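Local coordinates for protein Atg5 (PDB 3VQI) that takes part in autophagic vesicle formation and cytoplasm-to-vacuole transport, and carries the ubiquitin-like modifier Atg12 in an autophagy-essential conjugate, at residues V20-A25 and A60-V65; A46-Y51 and W115-C120; F50-V55 and W74-N79; V174-L177 and D183-A186; P214-T219 and A226-S231. One frame throughout, in Å; residues are numbered along the deposited sequence.

Contact 1. Residues V20-A25 and A60-V65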
# COMPACT_ATOMS: atom_id res chain seq x y z
N VAL A 20 -9.51 14.23 -3.69
CA VAL A 20 -10.66 13.44 -3.29
C VAL A 20 -11.94 14.23 -3.52
O VAL A 20 -12.16 15.28 -2.91
CB VAL A 20 -10.56 13.06 -1.79
CG1 VAL A 20 -11.74 12.21 -1.39
CG2 VAL A 20 -9.25 12.33 -1.55
N VAL A 21 -12.79 13.72 -4.40
CA VAL A 21 -14.05 14.37 -4.73
C VAL A 21 -15.21 13.46 -4.35
O VAL A 21 -15.15 12.25 -4.59
CB VAL A 21 -14.16 14.65 -6.24
CG1 VAL A 21 -15.37 15.54 -6.50
CG2 VAL A 21 -12.86 15.27 -6.78
N VAL A 22 -16.27 14.02 -3.77
CA VAL A 22 -17.41 13.19 -3.41
C VAL A 22 -18.00 12.60 -4.70
O VAL A 22 -17.99 13.25 -5.74
CB VAL A 22 -18.51 13.99 -2.72
CG1 VAL A 22 -19.66 13.07 -2.37
CG2 VAL A 22 -17.95 14.64 -1.46
N SER A 23 -18.47 11.36 -4.63
CA SER A 23 -19.03 10.72 -5.82
C SER A 23 -20.41 11.28 -6.11
O SER A 23 -21.14 11.68 -5.19
CB SER A 23 -19.10 9.21 -5.66
OG SER A 23 -20.13 8.83 -4.76
N ASP A 24 -20.78 11.30 -7.39
CA ASP A 24 -22.07 11.82 -7.81
C ASP A 24 -23.21 11.18 -7.04
O ASP A 24 -24.16 11.85 -6.64
CB ASP A 24 -22.26 11.57 -9.31
CG ASP A 24 -21.04 12.00 -10.13
OD1 ASP A 24 -20.57 13.15 -9.96
OD2 ASP A 24 -20.56 11.19 -10.94
N ALA A 25 -23.11 9.88 -6.80
CA ALA A 25 -24.15 9.14 -6.10
C ALA A 25 -24.56 9.67 -4.73
O ALA A 25 -25.73 9.57 -4.36
CB ALA A 25 -23.74 7.68 -5.97
N ALA A 60 -17.86 16.25 4.86
CA ALA A 60 -19.13 15.90 5.49
C ALA A 60 -20.26 16.86 5.10
O ALA A 60 -21.43 16.47 5.06
CB ALA A 60 -18.98 15.88 6.99
N ASP A 61 -19.90 18.10 4.82
CA ASP A 61 -20.87 19.13 4.45
C ASP A 61 -21.52 18.91 3.10
O ASP A 61 -22.69 19.27 2.90
CB ASP A 61 -20.19 20.51 4.44
CG ASP A 61 -20.42 21.27 5.72
OD1 ASP A 61 -20.87 20.65 6.71
OD2 ASP A 61 -20.13 22.50 5.73
N THR A 62 -20.77 18.32 2.18
CA THR A 62 -21.25 18.08 0.83
C THR A 62 -21.87 16.71 0.64
O THR A 62 -22.34 16.38 -0.44
CB THR A 62 -20.09 18.26 -0.16
OG1 THR A 62 -19.59 19.60 -0.05
CG2 THR A 62 -20.53 18.02 -1.58
N ILE A 63 -21.90 15.91 1.70
CA ILE A 63 -22.48 14.59 1.59
C ILE A 63 -23.96 14.65 1.90
O ILE A 63 -24.35 15.02 3.01
CB ILE A 63 -21.77 13.58 2.53
CG1 ILE A 63 -20.55 12.97 1.84
CG2 ILE A 63 -22.72 12.45 2.91
CD1 ILE A 63 -19.55 13.97 1.33
N LYS A 64 -24.78 14.28 0.93
CA LYS A 64 -26.24 14.31 1.08
C LYS A 64 -26.76 13.12 1.88
O LYS A 64 -27.75 13.24 2.61
CB LYS A 64 -26.92 14.33 -0.29
CG LYS A 64 -27.06 12.94 -0.96
CD LYS A 64 -27.70 13.01 -2.34
CE LYS A 64 -28.02 11.61 -2.88
NZ LYS A 64 -28.66 11.64 -4.23
N VAL A 65 -26.10 11.98 1.74
CA VAL A 65 -26.53 10.76 2.41
C VAL A 65 -26.15 10.76 3.89
O VAL A 65 -25.22 11.44 4.30
CB VAL A 65 -25.89 9.52 1.69
CG1 VAL A 65 -26.58 8.24 2.12
CG2 VAL A 65 -26.01 9.69 0.18
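Val22, the last strand residue of V20-A25, meets Ile63 through the end of the isoleucine side chain. Ile63 CD1 lies 3.3 Å from Val22 CG2 and also 3.8 Å from Val22 CG1, so the single methyl faces both branches of the valine. Val22 points its CB toward the loop, whereas Ile63 gets there by its torsions: CG1 stands beside the backbone N, opposite the carbonyl carbon (chi1 -87°), and the next bond turns CD1 toward the valine. Thr62 adds a looser apolar touch, with its CG2 4.3 Å from Val22 CG2. The threonine hydroxyl is engaged elsewhere, in a hydrogen bond to Asp35 O, and Leu59 packs on Val22 from helix 48-59. Val22, Thr62 and Ile63 are all buried.

The other end of the contact differs in kind. Lys64 starts with CG wedged between the backbone N and the carbonyl carbon (chi1 82°), then runs extended past Ala25. Its CE comes within 3.4 Å of Ala25 O, and NZ lies 3.6 Å from that same oxygen, yet no hydrogen bond forms across the segments. Both residues are exposed, and without such a bond the lysine merely lies alongside the carbonyl. The arrangement belongs to the ubiquitin-like fold of the UblA domain, where the loop leaving the helix returns over the end of the first strand.

Contact 2. Residues A46-Y51 and W115-C120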
# COMPACT_ATOMS: atom_id res chain seq x y z
N ALA A 46 1.77 4.04 3.31
CA ALA A 46 0.76 4.23 4.33
C ALA A 46 -0.45 3.54 3.73
O ALA A 46 -0.37 3.01 2.63
CB ALA A 46 0.48 5.70 4.53
N TYR A 47 -1.57 3.57 4.43
CA TYR A 47 -2.78 2.94 3.91
C TYR A 47 -3.87 3.98 3.66
O TYR A 47 -4.04 4.91 4.47
CB TYR A 47 -3.27 1.89 4.90
CG TYR A 47 -2.45 0.63 4.88
CD1 TYR A 47 -2.54 -0.26 3.82
CD2 TYR A 47 -1.59 0.32 5.93
CE1 TYR A 47 -1.80 -1.44 3.80
CE2 TYR A 47 -0.84 -0.86 5.93
CZ TYR A 47 -0.95 -1.74 4.85
OH TYR A 47 -0.25 -2.91 4.83
N LEU A 48 -4.60 3.83 2.55
CA LEU A 48 -5.68 4.75 2.21
C LEU A 48 -6.59 4.92 3.39
O LEU A 48 -7.09 6.02 3.67
CB LEU A 48 -6.49 4.23 1.02
CG LEU A 48 -5.98 4.67 -0.34
CD1 LEU A 48 -6.81 4.04 -1.46
CD2 LEU A 48 -6.05 6.19 -0.41
N GLY A 49 -6.81 3.82 4.09
CA GLY A 49 -7.68 3.84 5.25
C GLY A 49 -7.24 4.83 6.32
O GLY A 49 -8.08 5.28 7.10
N PHE A 50 -5.96 5.17 6.38
CA PHE A 50 -5.51 6.12 7.40
C PHE A 50 -6.11 7.48 7.10
O PHE A 50 -6.30 8.30 7.99
CB PHE A 50 -3.98 6.29 7.43
CG PHE A 50 -3.20 5.10 7.91
CD1 PHE A 50 -3.78 4.14 8.73
CD2 PHE A 50 -1.86 4.97 7.58
CE1 PHE A 50 -3.02 3.07 9.23
CE2 PHE A 50 -1.08 3.90 8.08
CZ PHE A 50 -1.66 2.95 8.90
N TYR A 51 -6.41 7.72 5.82
CA TYR A 51 -6.94 9.03 5.41
C TYR A 51 -8.46 9.14 5.36
O TYR A 51 -8.99 10.24 5.28
CB TYR A 51 -6.34 9.41 4.05
CG TYR A 51 -4.84 9.48 4.06
CD1 TYR A 51 -4.18 10.62 4.51
CD2 TYR A 51 -4.07 8.39 3.67
CE1 TYR A 51 -2.78 10.67 4.58
CE2 TYR A 51 -2.67 8.42 3.73
CZ TYR A 51 -2.03 9.57 4.19
OH TYR A 51 -0.65 9.61 4.25
N TRP A 115 -3.59 12.39 -8.25
CA TRP A 115 -4.37 11.16 -8.37
C TRP A 115 -5.78 11.53 -7.90
O TRP A 115 -5.96 12.02 -6.79
CB TRP A 115 -3.76 10.09 -7.45
CG TRP A 115 -4.37 8.72 -7.51
CD1 TRP A 115 -4.99 8.14 -8.58
CD2 TRP A 115 -4.32 7.71 -6.49
NE1 TRP A 115 -5.33 6.84 -8.29
CE2 TRP A 115 -4.92 6.55 -7.02
CE3 TRP A 115 -3.81 7.67 -5.19
CZ2 TRP A 115 -5.03 5.36 -6.28
CZ3 TRP A 115 -3.93 6.50 -4.46
CH2 TRP A 115 -4.53 5.36 -5.01
N GLU A 116 -6.79 11.32 -8.75
CA GLU A 116 -8.15 11.66 -8.35
C GLU A 116 -8.93 10.42 -7.92
O GLU A 116 -8.95 9.41 -8.61
CB GLU A 116 -8.89 12.37 -9.49
CG GLU A 116 -10.21 13.00 -9.04
CD GLU A 116 -10.95 13.75 -10.15
OE1 GLU A 116 -10.37 14.00 -11.22
OE2 GLU A 116 -12.14 14.09 -9.92
N LEU A 117 -9.58 10.52 -6.76
CA LEU A 117 -10.37 9.43 -6.21
C LEU A 117 -11.74 9.95 -5.83
O LEU A 117 -11.89 11.12 -5.47
CB LEU A 117 -9.70 8.87 -4.94
CG LEU A 117 -8.30 8.27 -5.12
CD1 LEU A 117 -7.77 7.79 -3.77
CD2 LEU A 117 -8.36 7.12 -6.11
N GLN A 118 -12.76 9.10 -5.92
CA GLN A 118 -14.07 9.56 -5.50
C GLN A 118 -14.32 8.92 -4.13
O GLN A 118 -13.89 7.80 -3.86
CB GLN A 118 -15.19 9.14 -6.49
CG GLN A 118 -14.79 8.89 -7.95
CD GLN A 118 -13.92 9.97 -8.57
OE1 GLN A 118 -14.21 11.16 -8.46
NE2 GLN A 118 -12.85 9.54 -9.25
N LEU A 119 -14.99 9.65 -3.25
CA LEU A 119 -15.31 9.12 -1.94
C LEU A 119 -16.73 8.62 -2.07
O LEU A 119 -17.63 9.39 -2.40
CB LEU A 119 -15.20 10.23 -0.87
CG LEU A 119 -15.73 9.87 0.52
CD1 LEU A 119 -14.81 8.84 1.16
CD2 LEU A 119 -15.82 11.11 1.39
N CYS A 120 -16.94 7.34 -1.83
CA CYS A 120 -18.26 6.75 -1.96
C CYS A 120 -18.77 6.14 -0.66
O CYS A 120 -17.99 5.82 0.23
CB CYS A 120 -18.22 5.66 -3.04
SG CYS A 120 -17.24 6.08 -4.49
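Leu48 reaches from the first turn of helix 48-59 toward strand 114-121 and divides its two methyls between two strand residues. CD2 stands 4.1 Å from Leu117 CD1, a methyl-to-methyl meeting in which the two side chains cross obliquely. CD1 approaches the far corner of the Trp115 indole, 4.4 Å from CH2, on a slanting line. In both leucines CD1 is the branch trans to CA: in Leu117 it is the methyl that meets Leu48, in Leu48 the one that goes to Trp115, with CD2 left for Leu117. Leu117 has CG beside the backbone N and opposite the carbonyl carbon (chi1 -61°), and Leu48 leans the same way with a larger departure (chi1 -89°).

The tryptophan takes a different course. Its CG is trans to the backbone N (chi1 -176°), the indole projects from the strand toward the helix, and Leu117 CD2 sits 3.5 Å above one face, offset toward the rim. The two strand side chains therefore pack on each other as well as on Leu48. Phe93 meets the Trp115 ring edge-to-face, while Val83 touches Leu48.

No hydrogen bond joins the segments. The helix start is held within itself, Tyr51 N bonding to Leu48 O at 2.8 Å. A buffer molecule, probably from the crystallisation liquor, lies close to the Leu48 side chain and accepts a hydrogen bond from Gly49 N. Alternate residues of a central strand turned toward the start of the helix are what the beta-grasp core of a ubiquitin-like domain presents, here that of UblA.

Contact 3. Residues F50-V55 and W74-N79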
# COMPACT_ATOMS: atom_id res chain seq x y z
N PHE A 50 -5.96 5.17 6.38
CA PHE A 50 -5.51 6.12 7.40
C PHE A 50 -6.11 7.48 7.10
O PHE A 50 -6.30 8.30 7.99
CB PHE A 50 -3.98 6.29 7.43
CG PHE A 50 -3.20 5.10 7.91
CD1 PHE A 50 -3.78 4.14 8.73
CD2 PHE A 50 -1.86 4.97 7.58
CE1 PHE A 50 -3.02 3.07 9.23
CE2 PHE A 50 -1.08 3.90 8.08
CZ PHE A 50 -1.66 2.95 8.90
N TYR A 51 -6.41 7.72 5.82
CA TYR A 51 -6.94 9.03 5.41
C TYR A 51 -8.46 9.14 5.36
O TYR A 51 -8.99 10.24 5.28
CB TYR A 51 -6.34 9.41 4.05
CG TYR A 51 -4.84 9.48 4.06
CD1 TYR A 51 -4.18 10.62 4.51
CD2 TYR A 51 -4.07 8.39 3.67
CE1 TYR A 51 -2.78 10.67 4.58
CE2 TYR A 51 -2.67 8.42 3.73
CZ TYR A 51 -2.03 9.57 4.19
OH TYR A 51 -0.65 9.61 4.25
N LEU A 52 -9.14 8.00 5.42
CA LEU A 52 -10.60 7.95 5.36
C LEU A 52 -11.36 8.96 6.22
O LEU A 52 -12.07 9.81 5.68
CB LEU A 52 -11.10 6.54 5.67
CG LEU A 52 -12.12 5.94 4.70
CD1 LEU A 52 -12.90 4.83 5.39
CD2 LEU A 52 -13.07 7.02 4.22
N PRO A 53 -11.24 8.89 7.56
CA PRO A 53 -11.97 9.86 8.40
C PRO A 53 -11.67 11.33 8.16
O PRO A 53 -12.55 12.19 8.32
CB PRO A 53 -11.63 9.42 9.83
CG PRO A 53 -10.40 8.58 9.67
CD PRO A 53 -10.63 7.85 8.39
N THR A 54 -10.44 11.64 7.80
CA THR A 54 -10.05 13.02 7.54
C THR A 54 -10.81 13.48 6.31
O THR A 54 -11.39 14.57 6.29
CB THR A 54 -8.54 13.11 7.25
OG1 THR A 54 -7.83 12.41 8.27
CG2 THR A 54 -8.09 14.57 7.19
N VAL A 55 -10.80 12.65 5.27
CA VAL A 55 -11.49 12.98 4.04
C VAL A 55 -12.99 13.10 4.30
O VAL A 55 -13.64 14.02 3.82
CB VAL A 55 -11.19 11.93 2.97
CG1 VAL A 55 -12.16 12.03 1.81
CG2 VAL A 55 -9.80 12.16 2.47
N TRP A 74 -17.71 3.04 3.70
CA TRP A 74 -17.03 4.03 2.88
C TRP A 74 -15.95 3.31 2.11
O TRP A 74 -15.48 2.26 2.54
CB TRP A 74 -16.36 5.13 3.70
CG TRP A 74 -17.30 6.01 4.46
CD1 TRP A 74 -17.75 5.82 5.75
CD2 TRP A 74 -17.89 7.22 4.00
NE1 TRP A 74 -18.57 6.85 6.11
CE2 TRP A 74 -18.68 7.73 5.06
CE3 TRP A 74 -17.83 7.94 2.80
CZ2 TRP A 74 -19.41 8.93 4.95
CZ3 TRP A 74 -18.55 9.12 2.69
CH2 TRP A 74 -19.33 9.61 3.76
N TRP A 75 -15.58 3.84 0.96
CA TRP A 75 -14.50 3.26 0.17
C TRP A 75 -14.09 4.30 -0.87
O TRP A 75 -14.71 5.36 -0.97
CB TRP A 75 -14.94 1.93 -0.46
CG TRP A 75 -16.00 2.02 -1.55
CD1 TRP A 75 -15.78 2.28 -2.87
CD2 TRP A 75 -17.42 1.87 -1.40
NE1 TRP A 75 -16.97 2.31 -3.55
CE2 TRP A 75 -17.99 2.06 -2.67
CE3 TRP A 75 -18.26 1.60 -0.31
CZ2 TRP A 75 -19.38 1.99 -2.90
CZ3 TRP A 75 -19.64 1.52 -0.53
CH2 TRP A 75 -20.18 1.72 -1.82
N PHE A 76 -13.02 4.06 -1.60
CA PHE A 76 -12.60 5.01 -2.61
C PHE A 76 -12.76 4.38 -3.98
O PHE A 76 -12.69 3.15 -4.14
CB PHE A 76 -11.13 5.43 -2.44
CG PHE A 76 -10.86 6.29 -1.25
CD1 PHE A 76 -10.44 5.72 -0.05
CD2 PHE A 76 -10.96 7.67 -1.33
CE1 PHE A 76 -10.12 6.52 1.05
CE2 PHE A 76 -10.65 8.49 -0.25
CZ PHE A 76 -10.23 7.90 0.95
N GLU A 77 -12.99 5.22 -4.98
CA GLU A 77 -13.13 4.71 -6.32
C GLU A 77 -12.27 5.51 -7.26
O GLU A 77 -12.18 6.74 -7.15
CB GLU A 77 -14.59 4.76 -6.78
CG GLU A 77 -15.33 3.45 -6.60
CD GLU A 77 -16.81 3.57 -6.95
OE1 GLU A 77 -17.14 4.31 -7.91
OE2 GLU A 77 -17.65 2.92 -6.29
N TYR A 78 -11.59 4.81 -8.14
CA TYR A 78 -10.77 5.46 -9.14
C TYR A 78 -11.41 5.02 -10.44
O TYR A 78 -11.61 3.82 -10.66
CB TYR A 78 -9.32 4.98 -9.05
CG TYR A 78 -8.47 5.56 -10.14
CD1 TYR A 78 -8.11 4.79 -11.25
CD2 TYR A 78 -8.08 6.89 -10.10
CE1 TYR A 78 -7.38 5.34 -12.30
CE2 TYR A 78 -7.35 7.45 -11.15
CZ TYR A 78 -7.01 6.68 -12.24
OH TYR A 78 -6.31 7.24 -13.28
N ASN A 79 -11.76 5.98 -11.28
CA ASN A 79 -12.41 5.71 -12.56
C ASN A 79 -13.56 4.72 -12.44
O ASN A 79 -13.67 3.80 -13.23
CB ASN A 79 -11.40 5.20 -13.58
CG ASN A 79 -10.50 6.30 -14.08
OD1 ASN A 79 -10.68 7.47 -13.72
ND2 ASN A 79 -9.52 5.94 -14.91
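A first torsion of -131° places CG of Leu52 close to an eclipsed position, and the nearly trans second torsion then carries the branch end toward strand 74-78, although CB itself does not point there. Trp74 answers with CG beside its backbone N (chi1 -65°), which sends the indole away and presents CB to the leucine. Leu52 CD2 accordingly lies 3.8 Å from Trp74 CB, with CD1 almost as near at 3.9 Å. The fork of the leucine thus closes on the root of the tryptophan, and the indole ring finds its partners elsewhere: its NE1 bonds to Ser69 O, and Tyr67 and His121 meet it edge-to-face.

Phe76, two residues further along the strand, turns the outer end of its ring to two helix side chains. CE1 is 4.2 Å from Leu52 CG, and CE2 is 4.4 Å from Val55 CG1. Both approach the ring on slanting lines. With no polar bond across the segments, the interface is apolar packing of four buried residues.

Trp75, whose CB points away from the helix, is fixed differently. Its NE1 donates to Glu77 OE2 at 2.9 Å, with the acceptor in the indole plane and the carboxylate oxygen met on its anti side.

The local axes of helix and strand cross at 98° and pass 9.7 Å apart. Besides Phe76, Val55 touches Leu119 of strand 114-121, Val20 of strand 15-22 and Ile40 of strand 37-43, so helix 48-59 lies across several neighbouring strands of one sheet.

Contact 4. Residues V174-L177 and D183-A186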
# COMPACT_ATOMS: atom_id res chain seq x y z
N VAL A 174 3.53 1.78 15.69
CA VAL A 174 3.64 3.22 15.92
C VAL A 174 4.61 3.93 14.97
O VAL A 174 4.35 5.06 14.56
CB VAL A 174 4.04 3.50 17.39
CG1 VAL A 174 4.45 4.95 17.55
CG2 VAL A 174 2.86 3.21 18.30
N SER A 175 5.71 3.26 14.61
CA SER A 175 6.70 3.87 13.72
C SER A 175 6.06 4.30 12.40
O SER A 175 6.43 5.33 11.82
CB SER A 175 7.82 2.89 13.42
OG SER A 175 7.39 1.91 12.49
N ILE A 176 5.10 3.51 11.94
CA ILE A 176 4.42 3.79 10.69
C ILE A 176 3.47 4.98 10.81
O ILE A 176 3.22 5.68 9.82
CB ILE A 176 3.68 2.53 10.19
CG1 ILE A 176 4.72 1.48 9.81
CG2 ILE A 176 2.77 2.87 9.02
CD1 ILE A 176 4.17 0.31 9.10
N LEU A 177 2.96 5.22 12.01
CA LEU A 177 2.04 6.33 12.24
C LEU A 177 2.83 7.60 12.56
O LEU A 177 2.46 8.69 12.13
CB LEU A 177 1.08 6.00 13.39
CG LEU A 177 0.30 4.69 13.27
CD1 LEU A 177 -0.38 4.35 14.60
CD2 LEU A 177 -0.72 4.81 12.14
N ASP A 183 13.10 3.81 14.18
CA ASP A 183 12.29 2.94 15.01
C ASP A 183 11.77 1.78 14.16
O ASP A 183 11.71 0.64 14.62
CB ASP A 183 11.12 3.71 15.61
CG ASP A 183 11.47 4.40 16.91
OD1 ASP A 183 12.67 4.71 17.13
OD2 ASP A 183 10.54 4.65 17.71
N PHE A 184 11.41 2.09 12.92
CA PHE A 184 10.89 1.08 12.01
C PHE A 184 11.99 0.10 11.62
O PHE A 184 11.85 -1.11 11.82
CB PHE A 184 10.29 1.76 10.76
CG PHE A 184 9.80 0.79 9.72
CD1 PHE A 184 10.59 0.46 8.63
CD2 PHE A 184 8.56 0.18 9.87
CE1 PHE A 184 10.17 -0.48 7.70
CE2 PHE A 184 8.12 -0.76 8.95
CZ PHE A 184 8.92 -1.10 7.86
N MET A 185 13.09 0.61 11.07
CA MET A 185 14.22 -0.23 10.66
C MET A 185 14.71 -1.09 11.83
O MET A 185 15.14 -2.22 11.64
CB MET A 185 15.39 0.62 10.15
CG MET A 185 15.08 1.44 8.90
SD MET A 185 14.69 0.42 7.46
CE MET A 185 16.36 0.08 6.81
N ALA A 186 14.62 -0.54 13.03
CA ALA A 186 15.07 -1.23 14.23
C ALA A 186 14.43 -2.59 14.36
O ALA A 186 15.13 -3.60 14.43
CB ALA A 186 14.75 -0.39 15.46
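Asp183 opens the contact with its CB, 4.0 Å from Ser175 CB, while its carboxylate turns elsewhere and makes a weak hydrogen bond through OD2 to Asn171 ND2. Next comes Phe184, which has CG trans to the backbone N (chi1 177°) and so extends its ring alongside helix 166-178. Ser175 OG lies in the ring plane at the edge, 3.4 Å from Phe184 CD2. That hydroxyl is not spent on the ring, since it hydrogen-bonds to Phe172 O within its own helix. The arrangement joins two consecutive helices, 166-178 and 181-189, in the alpha-helical bundle region, with Ser175 and Phe184 approaching to 5.3 Å between CA atoms. Ile176 approaches the same ring obliquely: its CG1 is 4.1 Å from CD2 of Phe184, and its CD1 is 4.1 Å from CE2. Phe172 and Trp12 also meet the phenylalanine ring. An alanine in place of Phe184 is likely to open a gap beside Ile176 and to deprive the Phe172 and Trp12 rings of their aromatic neighbour.

Contact 5. Residues P214-T219 and A226-S231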
# COMPACT_ATOMS: atom_id res chain seq x y z
N PRO A 214 4.96 -14.63 -6.67
CA PRO A 214 6.04 -15.47 -7.20
C PRO A 214 6.98 -15.97 -6.11
O PRO A 214 7.53 -15.16 -5.36
CB PRO A 214 6.80 -14.54 -8.14
CG PRO A 214 5.85 -13.42 -8.41
CD PRO A 214 5.15 -13.24 -7.11
N THR A 215 7.18 -17.28 -6.04
CA THR A 215 8.11 -17.84 -5.06
C THR A 215 9.50 -17.52 -5.60
O THR A 215 9.91 -18.06 -6.62
CB THR A 215 7.97 -19.37 -4.90
OG1 THR A 215 6.80 -19.66 -4.12
CG2 THR A 215 9.19 -19.95 -4.21
N VAL A 216 10.21 -16.63 -4.91
CA VAL A 216 11.54 -16.23 -5.32
C VAL A 216 12.58 -16.53 -4.23
O VAL A 216 12.84 -15.70 -3.36
CB VAL A 216 11.60 -14.74 -5.64
CG1 VAL A 216 12.98 -14.36 -6.16
CG2 VAL A 216 10.54 -14.40 -6.66
N PRO A 217 13.17 -17.74 -4.25
CA PRO A 217 14.17 -18.09 -3.25
C PRO A 217 15.49 -17.39 -3.58
O PRO A 217 15.75 -17.07 -4.75
CB PRO A 217 14.27 -19.60 -3.40
CG PRO A 217 14.10 -19.78 -4.88
CD PRO A 217 12.94 -18.86 -5.19
N VAL A 218 16.31 -17.12 -2.57
CA VAL A 218 17.59 -16.45 -2.77
C VAL A 218 18.71 -17.45 -3.11
O VAL A 218 18.82 -18.52 -2.50
CB VAL A 218 18.01 -15.63 -1.52
CG1 VAL A 218 19.41 -15.07 -1.71
CG2 VAL A 218 17.02 -14.49 -1.30
N THR A 219 19.54 -17.09 -4.08
CA THR A 219 20.64 -17.93 -4.52
C THR A 219 21.52 -17.16 -5.51
O THR A 219 21.01 -16.44 -6.36
CB THR A 219 20.10 -19.19 -5.18
N ALA A 226 14.03 -8.85 -15.22
CA ALA A 226 13.72 -9.50 -16.48
C ALA A 226 13.64 -11.01 -16.28
O ALA A 226 12.75 -11.66 -16.83
CB ALA A 226 14.79 -9.16 -17.52
N GLU A 227 14.56 -11.56 -15.49
CA GLU A 227 14.58 -13.00 -15.23
C GLU A 227 13.36 -13.43 -14.42
O GLU A 227 12.87 -14.55 -14.57
CB GLU A 227 15.86 -13.37 -14.49
N LEU A 228 12.88 -12.54 -13.55
CA LEU A 228 11.71 -12.85 -12.74
C LEU A 228 10.46 -12.86 -13.61
O LEU A 228 9.67 -13.81 -13.56
CB LEU A 228 11.54 -11.82 -11.62
CG LEU A 228 10.28 -11.98 -10.76
CD1 LEU A 228 10.29 -13.32 -10.04
CD2 LEU A 228 10.19 -10.84 -9.76
N LEU A 229 10.28 -11.81 -14.40
CA LEU A 229 9.12 -11.70 -15.27
C LEU A 229 8.98 -12.90 -16.21
O LEU A 229 7.89 -13.47 -16.33
CB LEU A 229 9.18 -10.40 -16.08
CG LEU A 229 8.72 -9.14 -15.35
CD1 LEU A 229 9.54 -8.95 -14.10
CD2 LEU A 229 8.86 -7.93 -16.26
N ASP A 230 10.06 -13.27 -16.89
CA ASP A 230 10.04 -14.40 -17.81
C ASP A 230 9.50 -15.64 -17.12
O ASP A 230 8.54 -16.25 -17.58
CB ASP A 230 11.43 -14.71 -18.34
CG ASP A 230 11.99 -13.60 -19.20
OD1 ASP A 230 11.18 -12.84 -19.78
OD2 ASP A 230 13.23 -13.50 -19.31
N SER A 231 10.12 -16.01 -16.00
CA SER A 231 9.71 -17.19 -15.26
C SER A 231 8.25 -17.16 -14.83
O SER A 231 7.72 -18.16 -14.34
CB SER A 231 10.61 -17.36 -14.02
OG SER A 231 10.69 -16.15 -13.28
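Leu228 pushes one methyl, CD1, against the loop P214-T219 and overlaps Val216 and Pro214 with it. The approach to Val216 is the tighter, 3.6 Å from CD1 to Val216 CG2, with the two side chains crossing at about a right angle. Pro214 is met more loosely, its CB standing 4.2 Å from the same methyl of Leu228. One leucine methyl thus serves two loop residues that are two positions apart in sequence.

The torsions explain the reach. Leu228 carries CG trans to the backbone N (chi1 175°), which projects the branch away from helix 225-230. With CG1 trans to the backbone N (chi1 -176°), Val216 has CG2 beside that N and opposite the carbonyl carbon, turned to the leucine. Val202 packs on Leu228 from strand 202-205, and Leu200 and Leu223 touch Val216, so the contact belongs to the apolar interior of the UblB domain, the second ubiquitin-like unit of Atg5.

Polar bonding stays on the helix side. Ser231 OG donates to Leu228 O at 2.6 Å, tilted 33° from the carbonyl plane. Across the segments there is no hydrogen bond or salt bridge. The pairing of helix and loop therefore depends on shape and on the burial of Val216 and Leu228, while the loop is also tied by backbone hydrogen bonds outside the contact, such as that between Val216 and Leu200.

Contacts 1, 2 and 3 belong to the UblA domain and share one sheet. Contacts 2 and 3, with centres only about 3 Å apart, both use helix 48-59, and their strands probably pair through a hydrogen bond from Gln118 N to Glu77 O at 2.7 Å. Contact 1 joins contact 2 through a probable bond between Val21 O and Leu119 N at 2.9 Å, and contact 3 through Ile63 CG1, 4.1 Å from Trp74 CH2. Contact 4, in the helical bundle, touches the shared Phe50, whose CZ lies 3.9 Å from Leu177 CD2. Contact 5, in UblB, stands apart: its nearest atoms are about 17 Å from contacts 2 and 4. The bound buffer molecule lies beside contact 2.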